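Local coordinates for protein putative oxidoreductase (Salmonella enterica subsp. enterica serovar Typhimurium, PDB 3NX4) that binds NADP and probably catalyses the NADPH-dependent reduction of acryloyl-CoA, as a medium-chain dehydrogenase/reductase of the YhdH type, at residues G171-A176 and G191-L196; Q210-A215 and A229-G234; L6-G11 and R55-I60; Q24-D29 and N93-L98. All blocks are in the same frame, centred on the assembly; numbering follows the deposited sequence.

Interaction 1. Residues G171-A176 and G191-L196; sequences GYQVAA and GANRIL
Two parallel strands of the Rossmann-type nucleotide-binding domain, 174-178 and 194-197, run side by side here, closing the beta-alpha-beta unit that runs through helix 184-190. N193 opens the pairing. Its CG stands anti to the carbonyl carbon (chi1 -58°), which lays OD1 before the V174 backbone, and V174 N donates to a lone pair of N193 OD1 at 2.8 Å, nearly straight at 169°. A water lies within hydrogen-bonding reach of both N193 OD1 and Y172 O, beside the bond from V174 N. V174 O accepts from two successive amides, N193 N at 2.9 Å and R194 N at 3.2 Å, both bent. Beyond them the bonding becomes regular, with A176 N reaching R194 O at 2.8 Å. A176 CB meets A192 CB at 3.9 Å; A176 also touches L187 of helix 184-190 and A192 touches V164 of helix 158-169. On the opposite face from A176, A175 CB lies beside R194 CB, while the R194 guanidinium makes a salt bridge with E149. G171 and G191 each end the preceding helix in a Schellman motif. Farther on, L196 N lies nearly on the C=O axis of A176, 2.8 Å from A176 O.

Interaction 2. Residues Q210-A215 and A229-G234; sequences QLWAGA and AQMNYG
A glutamine side-chain oxygen accepts a hydrogen bond at each end of this contact, one from a backbone N-H and one from an indole N-H. Q210, extended beyond CG, sends OE1 across, where Y233 N donates to Q210 OE1 at 2.8 Å from above the amide plane. Q230, also extended, lies alongside the W212 indole. Its OE1 sits at the ring edge, close to the indole plane, and accepts from W212 NE1 at 2.9 Å, the donor standing above the amide plane; the amide is turned 64° from the ring. Q230 O accepts from two consecutive amides, L211 N at 2.7 Å and W212 N at 3.2 Å, and N232 N returns a bond to W212 O. W212 and M231 form a single parallel bridge. Selenomethionine M231, bent at chi2 and chi3 (both -55°), puts SE at the edge of the five-membered ring, 5.0 Å from the centroid, in a Met-aromatic contact, and its SE touches A215 CB at 4.1 Å. L211 CB covers one face of the indole. Two waters bridge N232 to the carbonyls of Q210 and L211, the second holding ND2 only weakly. Y233 turns outward, its OH bonded to D266 of the second subunit. In this largely buried corner of the nucleotide-binding domain the indole N-H, W212 N, W212 O and Q230 O are thus paired, and N-H bond and packing together fix the indole's rotation.

Interaction 3. Residues L6-G11 and R55-I60; sequences LEQQDG and RHFPMI
Q8 adopts the crowded first torsion, with CG between the backbone N and the carbonyl carbon (chi1 59°), while F57 places CG anti to its carbonyl carbon. Together these bring the glutamine over the phenyl face. Q8 CG stands 4.1 Å from the F57 ring centroid, only 16° off the ring normal, a CH-pi contact displaced toward the rim. Because the Q8 chain stays extended, its amide continues across the same ring, stacked at 29° between planes, with Q8 NE2 3.6 Å from F57 CD2. The ring edge instead faces the strand backbone: F57 CD1 lies 3.3 Å from L6 O, and F57 CE1 packs on L6 CB. A cis peptide bond precedes P58, whose CA-H also points at L6 O. The backbones then join in one antiparallel, hydrogen-bonded pair, L6 N to M59 O at 2.9 Å and M59 N to L6 O at 3.1 Å. L6 is buried, also touching T13 and A15, while Q8 lies at the exposed end. The result is a single beta bridge by which the loop after helix 41-48 lines up against strand 2-8, joining the N-terminal two-stranded hairpin to a loop of the GroES-like part of this dehydrogenase family.

Interaction 4. Residues Q24-D29 and N93-L98; sequences QLPAGD and NHWGGL
P26 is the tightly packed centre, its pyrrolidine ring set between the side chains of H94 and W95. P26 CG sits over one face of the imidazole, 3.3 Å from H94 NE2. The adjoining P26 CD packs instead on W95, 3.6 Å from W95 CB and close to W95 CE3. The two rings leave the chain differently: H94 has CG anti to the backbone N (chi1 -173°), W95 has CG anti to the carbonyl carbon (chi1 -79°). L25 adds a methyl at the indole edge, L25 CD2 lying in the ring plane 3.9 Å from W95 CE3. Toward solvent the contact thins. The exposed Q24 offers mainly its carbonyl, with Q24 O 3.4 Å from W95 CZ3, while its amide oxygen turns back to E21 N. At the other end A27 is exposed and approaches only by its backbone, A27 O being 4.1 Å from H94 CE1. No hydrogen bond joins the two segments; two ring nitrogens bond elsewhere, H94 NE2 to R103 O and W95 NE1 to P58 O. Thus the loop before strand 30-39 packs on the loop before strand 101-104 in the GroES-like domain, with L25 resting on that strand.

The four contacts form two pairs on opposite sides of the chain's centre. Interactions 1 and 2 share the six-stranded parallel sheet and touch through W212, whose CZ3 lies 3.6 Å from A175 CB and whose CH2 lies 3.9 Å from L196 CD2. Interactions 3 and 4 interlock around W95: I60 CD1 is 3.5 Å from W95 CE3, and I60 O is 2.9 Å from G96 N in a probable hydrogen bond. Some 40 Å separates the centres of interactions 1 and 4. The first pair lies nearer the cofactor: the side chain of A176 is about 8 Å from a bound NADP, and that of Y233 about 8 Å from one that is probably the second subunit's. The second pair lies away from the annotated sites.

Interaction 1. Residues G171-A176 and G191-L196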
loop_
_atom_site.group_PDB
_atom_site.type_symbol
_atom_site.label_atom_id
_atom_site.label_comp_id
_atom_site.label_asym_id
_atom_site.label_seq_id
_atom_site.Cartn_x
_atom_site.Cartn_y
_atom_site.Cartn_z
ATOM N N GLY A 171 16.648 -3.147 -16.513
ATOM C CA GLY A 171 16.654 -1.913 -17.283
ATOM C C GLY A 171 16.228 -0.640 -16.553
ATOM O O GLY A 171 16.102 0.411 -17.182
ATOM N N TYR A 172 16.036 -0.702 -15.240
ATOM C CA TYR A 172 15.627 0.497 -14.499
ATOM C C TYR A 172 16.784 1.465 -14.219
ATOM O O TYR A 172 17.930 1.058 -14.089
ATOM C CB TYR A 172 15.000 0.124 -13.160
ATOM C CG TYR A 172 13.677 -0.603 -13.269
ATOM C CD1 TYR A 172 13.639 -1.979 -13.472
ATOM C CD2 TYR A 172 12.467 0.086 -13.158
ATOM C CE1 TYR A 172 12.418 -2.668 -13.575
ATOM C CE2 TYR A 172 11.237 -0.592 -13.254
ATOM C CZ TYR A 172 11.223 -1.968 -13.461
ATOM O OH TYR A 172 10.010 -2.655 -13.561
ATOM N N GLN A 173 16.456 2.732 -14.034
ATOM C CA GLN A 173 17.403 3.680 -13.496
ATOM C C GLN A 173 17.209 3.509 -11.992
ATOM O O GLN A 173 16.097 3.580 -11.523
ATOM C CB GLN A 173 17.054 5.098 -13.921
ATOM C CG GLN A 173 17.358 5.380 -15.369
ATOM C CD GLN A 173 18.827 5.328 -15.642
ATOM O OE1 GLN A 173 19.613 5.905 -14.915
ATOM N NE2 GLN A 173 19.207 4.631 -16.687
ATOM N N VAL A 174 18.290 3.272 -11.260
ATOM C CA VAL A 174 18.243 2.953 -9.842
ATOM C C VAL A 174 18.959 4.010 -9.002
ATOM O O VAL A 174 20.096 4.370 -9.291
ATOM C CB VAL A 174 18.909 1.582 -9.557
ATOM C CG1 VAL A 174 18.930 1.319 -8.069
ATOM C CG2 VAL A 174 18.147 0.441 -10.296
ATOM N N ALA A 175 18.293 4.482 -7.950
ATOM C CA ALA A 175 18.931 5.331 -6.942
ATOM C C ALA A 175 19.122 4.473 -5.693
ATOM O O ALA A 175 18.211 3.764 -5.284
ATOM C CB ALA A 175 18.043 6.560 -6.632
ATOM N N ALA A 176 20.321 4.479 -5.121
ATOM C CA ALA A 176 20.575 3.695 -3.910
ATOM C C ALA A 176 20.793 4.646 -2.740
ATOM O O ALA A 176 21.534 5.615 -2.869
ATOM C CB ALA A 176 21.810 2.797 -4.096
ATOM N N GLY A 191 25.318 -1.699 -10.014
ATOM C CA GLY A 191 24.527 -1.068 -11.059
ATOM C C GLY A 191 23.757 0.179 -10.641
ATOM O O GLY A 191 22.976 0.716 -11.431
ATOM N N ALA A 192 23.957 0.649 -9.412
ATOM C CA ALA A 192 23.266 1.866 -8.966
ATOM C C ALA A 192 23.692 3.053 -9.825
ATOM O O ALA A 192 24.877 3.256 -10.055
ATOM C CB ALA A 192 23.527 2.141 -7.505
ATOM N N ASN A 193 22.719 3.816 -10.315
ATOM C CA ASN A 193 23.002 4.954 -11.185
ATOM C C ASN A 193 23.206 6.243 -10.391
ATOM O O ASN A 193 23.846 7.182 -10.857
ATOM C CB ASN A 193 21.843 5.152 -12.172
ATOM C CG ASN A 193 21.591 3.928 -13.021
ATOM O OD1 ASN A 193 20.699 3.130 -12.725
ATOM N ND2 ASN A 193 22.411 3.741 -14.057
ATOM N N ARG A 194 22.629 6.282 -9.197
ATOM C CA ARG A 194 22.682 7.457 -8.352
ATOM C C ARG A 194 22.820 6.939 -6.942
ATOM O O ARG A 194 22.185 5.945 -6.586
ATOM C CB ARG A 194 21.372 8.252 -8.482
ATOM C CG ARG A 194 21.497 9.718 -8.174
ATOM C CD ARG A 194 20.151 10.352 -7.860
ATOM N NE ARG A 194 19.203 10.311 -8.969
ATOM C CZ ARG A 194 19.211 11.170 -9.983
ATOM N NH1 ARG A 194 20.142 12.123 -10.045
ATOM N NH2 ARG A 194 18.298 11.077 -10.938
ATOM N N ILE A 195 23.660 7.583 -6.140
ATOM C CA ILE A 195 23.757 7.229 -4.722
ATOM C C ILE A 195 23.402 8.451 -3.875
ATOM O O ILE A 195 23.911 9.534 -4.128
ATOM C CB ILE A 195 25.169 6.676 -4.367
ATOM C CG1 ILE A 195 25.430 5.376 -5.139
ATOM C CG2 ILE A 195 25.279 6.401 -2.876
ATOM C CD1 ILE A 195 26.875 5.085 -5.351
ATOM N N LEU A 196 22.513 8.273 -2.896
ATOM C CA LEU A 196 22.103 9.350 -1.985
ATOM C C LEU A 196 22.412 8.980 -0.542
ATOM O O LEU A 196 22.407 7.815 -0.190
ATOM C CB LEU A 196 20.593 9.627 -2.101
ATOM C CG LEU A 196 20.023 10.395 -3.295
ATOM C CD1 LEU A 196 20.333 9.691 -4.591
ATOM C CD2 LEU A 196 18.511 10.547 -3.144
HETATM O O HOH W 1 20.576 0.599 -13.100
#

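Interaction 2. Residues Q210-A215 and A229-G234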
loop_
_atom_site.group_PDB
_atom_site.type_symbol
_atom_site.label_atom_id
_atom_site.label_comp_id
_atom_site.label_asym_id
_atom_site.label_seq_id
_atom_site.Cartn_x
_atom_site.Cartn_y
_atom_site.Cartn_z
ATOM N N GLN A 210 8.002 15.163 -6.059
ATOM C CA GLN A 210 7.852 13.820 -6.605
ATOM C C GLN A 210 9.124 13.389 -7.286
ATOM O O GLN A 210 9.528 14.008 -8.267
ATOM C CB GLN A 210 6.698 13.787 -7.612
ATOM C CG GLN A 210 5.341 14.040 -6.973
ATOM C CD GLN A 210 4.210 14.105 -7.993
ATOM O OE1 GLN A 210 3.971 13.162 -8.745
ATOM N NE2 GLN A 210 3.527 15.233 -8.031
ATOM N N LEU A 211 9.739 12.320 -6.772
ATOM C CA LEU A 211 11.015 11.820 -7.293
ATOM C C LEU A 211 10.983 10.407 -7.890
ATOM O O LEU A 211 11.686 10.139 -8.871
ATOM C CB LEU A 211 12.100 11.836 -6.201
ATOM C CG LEU A 211 12.309 13.153 -5.441
ATOM C CD1 LEU A 211 13.344 12.965 -4.330
ATOM C CD2 LEU A 211 12.709 14.265 -6.403
ATOM N N TRP A 212 10.214 9.501 -7.284
ATOM C CA TRP A 212 10.366 8.068 -7.552
ATOM C C TRP A 212 9.126 7.415 -8.173
ATOM O O TRP A 212 8.027 7.610 -7.686
ATOM C CB TRP A 212 10.674 7.309 -6.252
ATOM C CG TRP A 212 11.606 8.013 -5.325
ATOM C CD1 TRP A 212 11.330 8.455 -4.063
ATOM C CD2 TRP A 212 12.979 8.351 -5.583
ATOM N NE1 TRP A 212 12.448 9.066 -3.517
ATOM C CE2 TRP A 212 13.472 9.009 -4.431
ATOM C CE3 TRP A 212 13.828 8.186 -6.682
ATOM C CZ2 TRP A 212 14.782 9.494 -4.348
ATOM C CZ3 TRP A 212 15.146 8.662 -6.588
ATOM C CH2 TRP A 212 15.599 9.310 -5.431
ATOM N N ALA A 213 9.322 6.607 -9.215
ATOM C CA ALA A 213 8.229 5.800 -9.770
ATOM C C ALA A 213 7.971 4.584 -8.876
ATOM O O ALA A 213 6.834 4.139 -8.713
ATOM C CB ALA A 213 8.559 5.348 -11.193
ATOM N N GLY A 214 9.035 4.048 -8.296
ATOM C CA GLY A 214 8.936 2.877 -7.439
ATOM C C GLY A 214 9.976 2.936 -6.331
ATOM O O GLY A 214 10.913 3.749 -6.364
ATOM N N ALA A 215 9.819 2.078 -5.336
ATOM C CA ALA A 215 10.800 2.014 -4.271
ATOM C C ALA A 215 10.796 0.643 -3.627
ATOM O O ALA A 215 9.768 -0.012 -3.528
ATOM C CB ALA A 215 10.559 3.109 -3.217
ATOM N N ALA A 229 6.717 10.252 0.991
ATOM C CA ALA A 229 6.426 11.659 0.683
ATOM C C ALA A 229 6.995 12.113 -0.670
ATOM O O ALA A 229 6.583 13.149 -1.214
ATOM C CB ALA A 229 6.934 12.583 1.821
ATOM N N GLN A 230 7.926 11.323 -1.201
ATOM C CA GLN A 230 8.628 11.620 -2.449
ATOM C C GLN A 230 8.151 10.800 -3.654
ATOM O O GLN A 230 8.752 10.871 -4.731
ATOM C CB GLN A 230 10.128 11.328 -2.270
ATOM C CG GLN A 230 10.858 12.308 -1.335
ATOM C CD GLN A 230 12.298 11.887 -1.054
ATOM O OE1 GLN A 230 12.650 10.718 -1.177
ATOM N NE2 GLN A 230 13.132 12.853 -0.664
HETATM N N MSE A 231 7.117 9.986 -3.472
HETATM C CA MSE A 231 6.648 9.128 -4.570
HETATM C C MSE A 231 5.928 9.918 -5.663
HETATM O O MSE A 231 5.136 10.833 -5.377
HETATM C CB MSE A 231 5.715 8.022 -4.050
HETATM C CG MSE A 231 6.353 7.102 -3.016
HETATM SE SE MSE A 231 8.030 6.269 -3.626
HETATM C CE MSE A 231 7.412 5.427 -5.272
ATOM N N ASN A 232 6.187 9.552 -6.914
ATOM C CA ASN A 232 5.400 10.075 -8.019
ATOM C C ASN A 232 3.927 9.706 -7.818
ATOM O O ASN A 232 3.606 8.707 -7.182
ATOM C CB ASN A 232 5.845 9.457 -9.347
ATOM C CG ASN A 232 7.213 9.928 -9.807
ATOM O OD1 ASN A 232 7.778 10.888 -9.280
ATOM N ND2 ASN A 232 7.734 9.265 -10.828
ATOM N N TYR A 233 3.033 10.505 -8.380
ATOM C CA TYR A 233 1.633 10.109 -8.447
ATOM C C TYR A 233 1.486 8.689 -9.030
ATOM O O TYR A 233 2.047 8.383 -10.089
ATOM C CB TYR A 233 0.870 11.122 -9.293
ATOM C CG TYR A 233 -0.612 10.914 -9.244
ATOM C CD1 TYR A 233 -1.224 9.960 -10.057
ATOM C CD2 TYR A 233 -1.407 11.667 -8.389
ATOM C CE1 TYR A 233 -2.597 9.760 -10.012
ATOM C CE2 TYR A 233 -2.789 11.481 -8.345
ATOM C CZ TYR A 233 -3.371 10.525 -9.161
ATOM O OH TYR A 233 -4.737 10.330 -9.122
ATOM N N GLY A 234 0.746 7.818 -8.338
ATOM C CA GLY A 234 0.572 6.435 -8.776
ATOM C C GLY A 234 1.786 5.528 -8.544
ATOM O O GLY A 234 1.820 4.384 -8.994
HETATM O O HOH W 2 9.033 12.575 -11.076
HETATM O O HOH W 3 11.172 9.128 -11.306
#

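Interaction 3. Residues L6-G11 and R55-I60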
loop_
_atom_site.group_PDB
_atom_site.type_symbol
_atom_site.label_atom_id
_atom_site.label_comp_id
_atom_site.label_asym_id
_atom_site.label_seq_id
_atom_site.Cartn_x
_atom_site.Cartn_y
_atom_site.Cartn_z
ATOM N N LEU A 6 21.826 -22.094 19.980
ATOM C CA LEU A 6 21.491 -20.923 20.766
ATOM C C LEU A 6 20.830 -21.328 22.066
ATOM O O LEU A 6 19.865 -22.077 22.069
ATOM C CB LEU A 6 20.537 -20.003 20.007
ATOM C CG LEU A 6 20.985 -19.457 18.655
ATOM C CD1 LEU A 6 19.960 -18.480 18.134
ATOM C CD2 LEU A 6 22.331 -18.810 18.755
ATOM N N GLU A 7 21.361 -20.801 23.165
ATOM C CA GLU A 7 20.836 -21.024 24.504
ATOM C C GLU A 7 20.895 -19.690 25.238
ATOM O O GLU A 7 21.811 -18.908 25.005
ATOM C CB GLU A 7 21.701 -22.045 25.241
ATOM C CG GLU A 7 21.826 -23.383 24.542
ATOM C CD GLU A 7 23.193 -24.006 24.722
ATOM O OE1 GLU A 7 24.199 -23.301 24.507
ATOM O OE2 GLU A 7 23.265 -25.204 25.064
ATOM N N GLN A 8 19.931 -19.411 26.110
ATOM C CA GLN A 8 19.975 -18.156 26.857
ATOM C C GLN A 8 20.129 -18.424 28.348
ATOM O O GLN A 8 19.257 -19.028 28.966
ATOM C CB GLN A 8 18.712 -17.335 26.605
ATOM C CG GLN A 8 17.430 -18.041 26.985
ATOM C CD GLN A 8 16.232 -17.121 26.947
ATOM O OE1 GLN A 8 16.371 -15.906 26.826
ATOM N NE2 GLN A 8 15.041 -17.696 27.052
ATOM N N GLN A 9 21.244 -17.976 28.922
ATOM C CA GLN A 9 21.494 -18.189 30.344
ATOM C C GLN A 9 20.545 -17.444 31.271
ATOM O O GLN A 9 19.990 -18.023 32.202
ATOM C CB GLN A 9 22.911 -17.735 30.683
ATOM C CG GLN A 9 23.030 -16.224 30.815
ATOM C CD GLN A 9 24.325 -15.787 31.465
ATOM O OE1 GLN A 9 24.375 -14.762 32.145
ATOM N NE2 GLN A 9 25.382 -16.566 31.265
ATOM N N ASP A 10 20.359 -16.155 31.004
ATOM C CA ASP A 10 19.486 -15.320 31.824
ATOM C C ASP A 10 19.047 -14.121 31.005
ATOM O O ASP A 10 19.616 -13.039 31.139
ATOM C CB ASP A 10 20.214 -14.864 33.087
ATOM C CG ASP A 10 20.096 -15.862 34.221
ATOM O OD1 ASP A 10 19.345 -16.848 34.071
ATOM O OD2 ASP A 10 20.751 -15.655 35.264
ATOM N N GLY A 11 18.046 -14.301 30.158
ATOM C CA GLY A 11 17.572 -13.208 29.337
ATOM C C GLY A 11 18.576 -12.802 28.280
ATOM O O GLY A 11 18.365 -11.846 27.536
ATOM N N ARG A 55 11.678 -17.507 20.647
ATOM C CA ARG A 55 10.989 -17.668 21.922
ATOM C C ARG A 55 11.176 -19.070 22.503
ATOM O O ARG A 55 10.804 -19.331 23.639
ATOM C CB ARG A 55 9.506 -17.328 21.792
ATOM C CG ARG A 55 9.222 -15.848 21.876
ATOM C CD ARG A 55 7.742 -15.559 21.727
ATOM N NE ARG A 55 6.929 -16.274 22.707
ATOM C CZ ARG A 55 6.730 -15.863 23.955
ATOM N NH1 ARG A 55 7.292 -14.739 24.382
ATOM N NH2 ARG A 55 5.972 -16.578 24.773
ATOM N N HIS A 56 11.769 -19.961 21.721
ATOM C CA HIS A 56 12.012 -21.329 22.152
ATOM C C HIS A 56 13.503 -21.644 22.167
ATOM O O HIS A 56 14.193 -21.396 21.197
ATOM C CB HIS A 56 11.312 -22.307 21.207
ATOM C CG HIS A 56 9.829 -22.382 21.393
ATOM N ND1 HIS A 56 9.250 -22.858 22.550
ATOM C CD2 HIS A 56 8.808 -22.072 20.562
ATOM C CE1 HIS A 56 7.935 -22.821 22.431
ATOM N NE2 HIS A 56 7.640 -22.346 21.234
ATOM N N PHE A 57 13.993 -22.197 23.266
ATOM C CA PHE A 57 15.393 -22.579 23.379
ATOM C C PHE A 57 15.471 -23.968 23.985
ATOM O O PHE A 57 14.610 -24.341 24.768
ATOM C CB PHE A 57 16.142 -21.595 24.265
ATOM C CG PHE A 57 16.318 -20.237 23.658
ATOM C CD1 PHE A 57 17.442 -19.941 22.922
ATOM C CD2 PHE A 57 15.369 -19.259 23.833
ATOM C CE1 PHE A 57 17.610 -18.699 22.368
ATOM C CE2 PHE A 57 15.539 -18.018 23.286
ATOM C CZ PHE A 57 16.660 -17.740 22.547
ATOM N N PRO A 58 16.495 -24.738 23.652
ATOM C CA PRO A 58 17.548 -24.362 22.713
ATOM C C PRO A 58 17.082 -24.363 21.259
ATOM O O PRO A 58 16.167 -25.089 20.895
ATOM C CB PRO A 58 18.586 -25.451 22.929
ATOM C CG PRO A 58 17.789 -26.632 23.284
ATOM C CD PRO A 58 16.603 -26.145 24.057
HETATM N N MSE A 59 17.718 -23.538 20.441
HETATM C CA MSE A 59 17.342 -23.409 19.046
HETATM C C MSE A 59 18.509 -23.449 18.076
HETATM O O MSE A 59 19.541 -22.861 18.323
HETATM C CB MSE A 59 16.582 -22.095 18.862
HETATM C CG MSE A 59 16.358 -21.690 17.424
HETATM SE SE MSE A 59 14.994 -22.750 16.597
HETATM C CE MSE A 59 13.580 -22.349 17.827
ATOM N N ILE A 60 18.324 -24.121 16.951
ATOM C CA ILE A 60 19.312 -24.092 15.893
ATOM C C ILE A 60 18.763 -23.031 14.951
ATOM O O ILE A 60 17.695 -23.204 14.388
ATOM C CB ILE A 60 19.388 -25.406 15.143
ATOM C CG1 ILE A 60 19.898 -26.516 16.054
ATOM C CG2 ILE A 60 20.298 -25.281 13.956
ATOM C CD1 ILE A 60 20.384 -27.705 15.294
#

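Interaction 4. Residues Q24-D29 and N93-L98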
loop_
_atom_site.group_PDB
_atom_site.type_symbol
_atom_site.label_atom_id
_atom_site.label_comp_id
_atom_site.label_asym_id
_atom_site.label_seq_id
_atom_site.Cartn_x
_atom_site.Cartn_y
_atom_site.Cartn_z
ATOM N N GLN A 24 18.348 -35.977 17.551
ATOM C CA GLN A 24 17.847 -34.853 18.341
ATOM C C GLN A 24 17.063 -33.851 17.491
ATOM O O GLN A 24 16.358 -32.989 18.022
ATOM C CB GLN A 24 18.998 -34.121 19.030
ATOM C CG GLN A 24 19.819 -34.967 19.977
ATOM C CD GLN A 24 20.900 -34.151 20.661
ATOM O OE1 GLN A 24 22.086 -34.466 20.569
ATOM N NE2 GLN A 24 20.493 -33.088 21.346
ATOM N N LEU A 25 17.200 -33.955 16.173
ATOM C CA LEU A 25 16.494 -33.058 15.267
ATOM C C LEU A 25 14.984 -33.208 15.424
ATOM O O LEU A 25 14.502 -34.285 15.780
ATOM C CB LEU A 25 16.875 -33.360 13.820
ATOM C CG LEU A 25 18.310 -33.138 13.357
ATOM C CD1 LEU A 25 18.442 -33.590 11.913
ATOM C CD2 LEU A 25 18.695 -31.679 13.508
ATOM N N PRO A 26 14.230 -32.132 15.139
ATOM C CA PRO A 26 12.767 -32.213 15.224
ATOM C C PRO A 26 12.235 -33.275 14.274
ATOM O O PRO A 26 12.970 -33.758 13.413
ATOM C CB PRO A 26 12.314 -30.825 14.751
ATOM C CG PRO A 26 13.461 -30.306 13.929
ATOM C CD PRO A 26 14.677 -30.818 14.639
ATOM N N ALA A 27 10.970 -33.642 14.426
ATOM C CA ALA A 27 10.376 -34.628 13.535
ATOM C C ALA A 27 10.017 -33.979 12.206
ATOM O O ALA A 27 9.653 -32.805 12.158
ATOM C CB ALA A 27 9.146 -35.261 14.176
ATOM N N GLY A 28 10.131 -34.748 11.129
ATOM C CA GLY A 28 9.776 -34.269 9.807
ATOM C C GLY A 28 9.997 -35.324 8.742
ATOM O O GLY A 28 10.778 -36.256 8.925
ATOM N N ASP A 29 9.317 -35.166 7.614
ATOM C CA ASP A 29 9.355 -36.168 6.557
ATOM C C ASP A 29 10.646 -36.200 5.754
ATOM O O ASP A 29 10.996 -37.233 5.193
ATOM C CB ASP A 29 8.179 -35.977 5.605
ATOM C CG ASP A 29 6.856 -36.280 6.260
ATOM O OD1 ASP A 29 6.835 -37.096 7.213
ATOM O OD2 ASP A 29 5.839 -35.706 5.823
ATOM N N ASN A 93 11.018 -21.076 14.835
ATOM C CA ASN A 93 10.284 -21.996 15.689
ATOM C C ASN A 93 10.619 -23.449 15.369
ATOM O O ASN A 93 10.112 -24.365 16.002
ATOM C CB ASN A 93 8.774 -21.754 15.627
ATOM C CG ASN A 93 8.236 -21.768 14.215
ATOM O OD1 ASN A 93 8.589 -22.625 13.412
ATOM N ND2 ASN A 93 7.368 -20.817 13.909
ATOM N N HIS A 94 11.462 -23.652 14.368
ATOM C CA HIS A 94 11.870 -24.989 13.968
ATOM C C HIS A 94 13.379 -25.030 13.754
ATOM O O HIS A 94 13.924 -24.163 13.083
ATOM C CB HIS A 94 11.136 -25.374 12.685
ATOM C CG HIS A 94 11.342 -26.793 12.262
ATOM N ND1 HIS A 94 10.460 -27.800 12.585
ATOM C CD2 HIS A 94 12.319 -27.370 11.526
ATOM C CE1 HIS A 94 10.888 -28.938 12.071
ATOM N NE2 HIS A 94 12.014 -28.705 11.424
ATOM N N TRP A 95 14.056 -26.035 14.300
ATOM C CA TRP A 95 15.500 -26.140 14.111
ATOM C C TRP A 95 15.869 -25.959 12.644
ATOM O O TRP A 95 15.278 -26.586 11.760
ATOM C CB TRP A 95 16.032 -27.465 14.652
ATOM C CG TRP A 95 16.187 -27.465 16.146
ATOM C CD1 TRP A 95 15.654 -26.569 17.030
ATOM C CD2 TRP A 95 16.943 -28.398 16.929
ATOM N NE1 TRP A 95 16.026 -26.892 18.313
ATOM C CE2 TRP A 95 16.819 -28.009 18.277
ATOM C CE3 TRP A 95 17.708 -29.526 16.620
ATOM C CZ2 TRP A 95 17.432 -28.708 19.313
ATOM C CZ3 TRP A 95 18.317 -30.216 17.649
ATOM C CH2 TRP A 95 18.178 -29.804 18.979
ATOM N N GLY A 96 16.856 -25.104 12.397
ATOM C CA GLY A 96 17.096 -24.590 11.066
ATOM C C GLY A 96 18.384 -24.958 10.358
ATOM O O GLY A 96 18.957 -26.031 10.560
ATOM N N GLY A 97 18.845 -24.030 9.524
ATOM C CA GLY A 97 19.806 -24.343 8.488
ATOM C C GLY A 97 21.263 -24.229 8.862
ATOM O O GLY A 97 22.131 -24.680 8.109
ATOM N N LEU A 98 21.545 -23.625 10.010
ATOM C CA LEU A 98 22.937 -23.458 10.421
ATOM C C LEU A 98 23.413 -24.703 11.158
ATOM O O LEU A 98 23.768 -24.663 12.337
ATOM C CB LEU A 98 23.132 -22.161 11.226
ATOM C CG LEU A 98 22.984 -20.910 10.345
ATOM C CD1 LEU A 98 22.682 -19.643 11.145
ATOM C CD2 LEU A 98 24.215 -20.715 9.463
#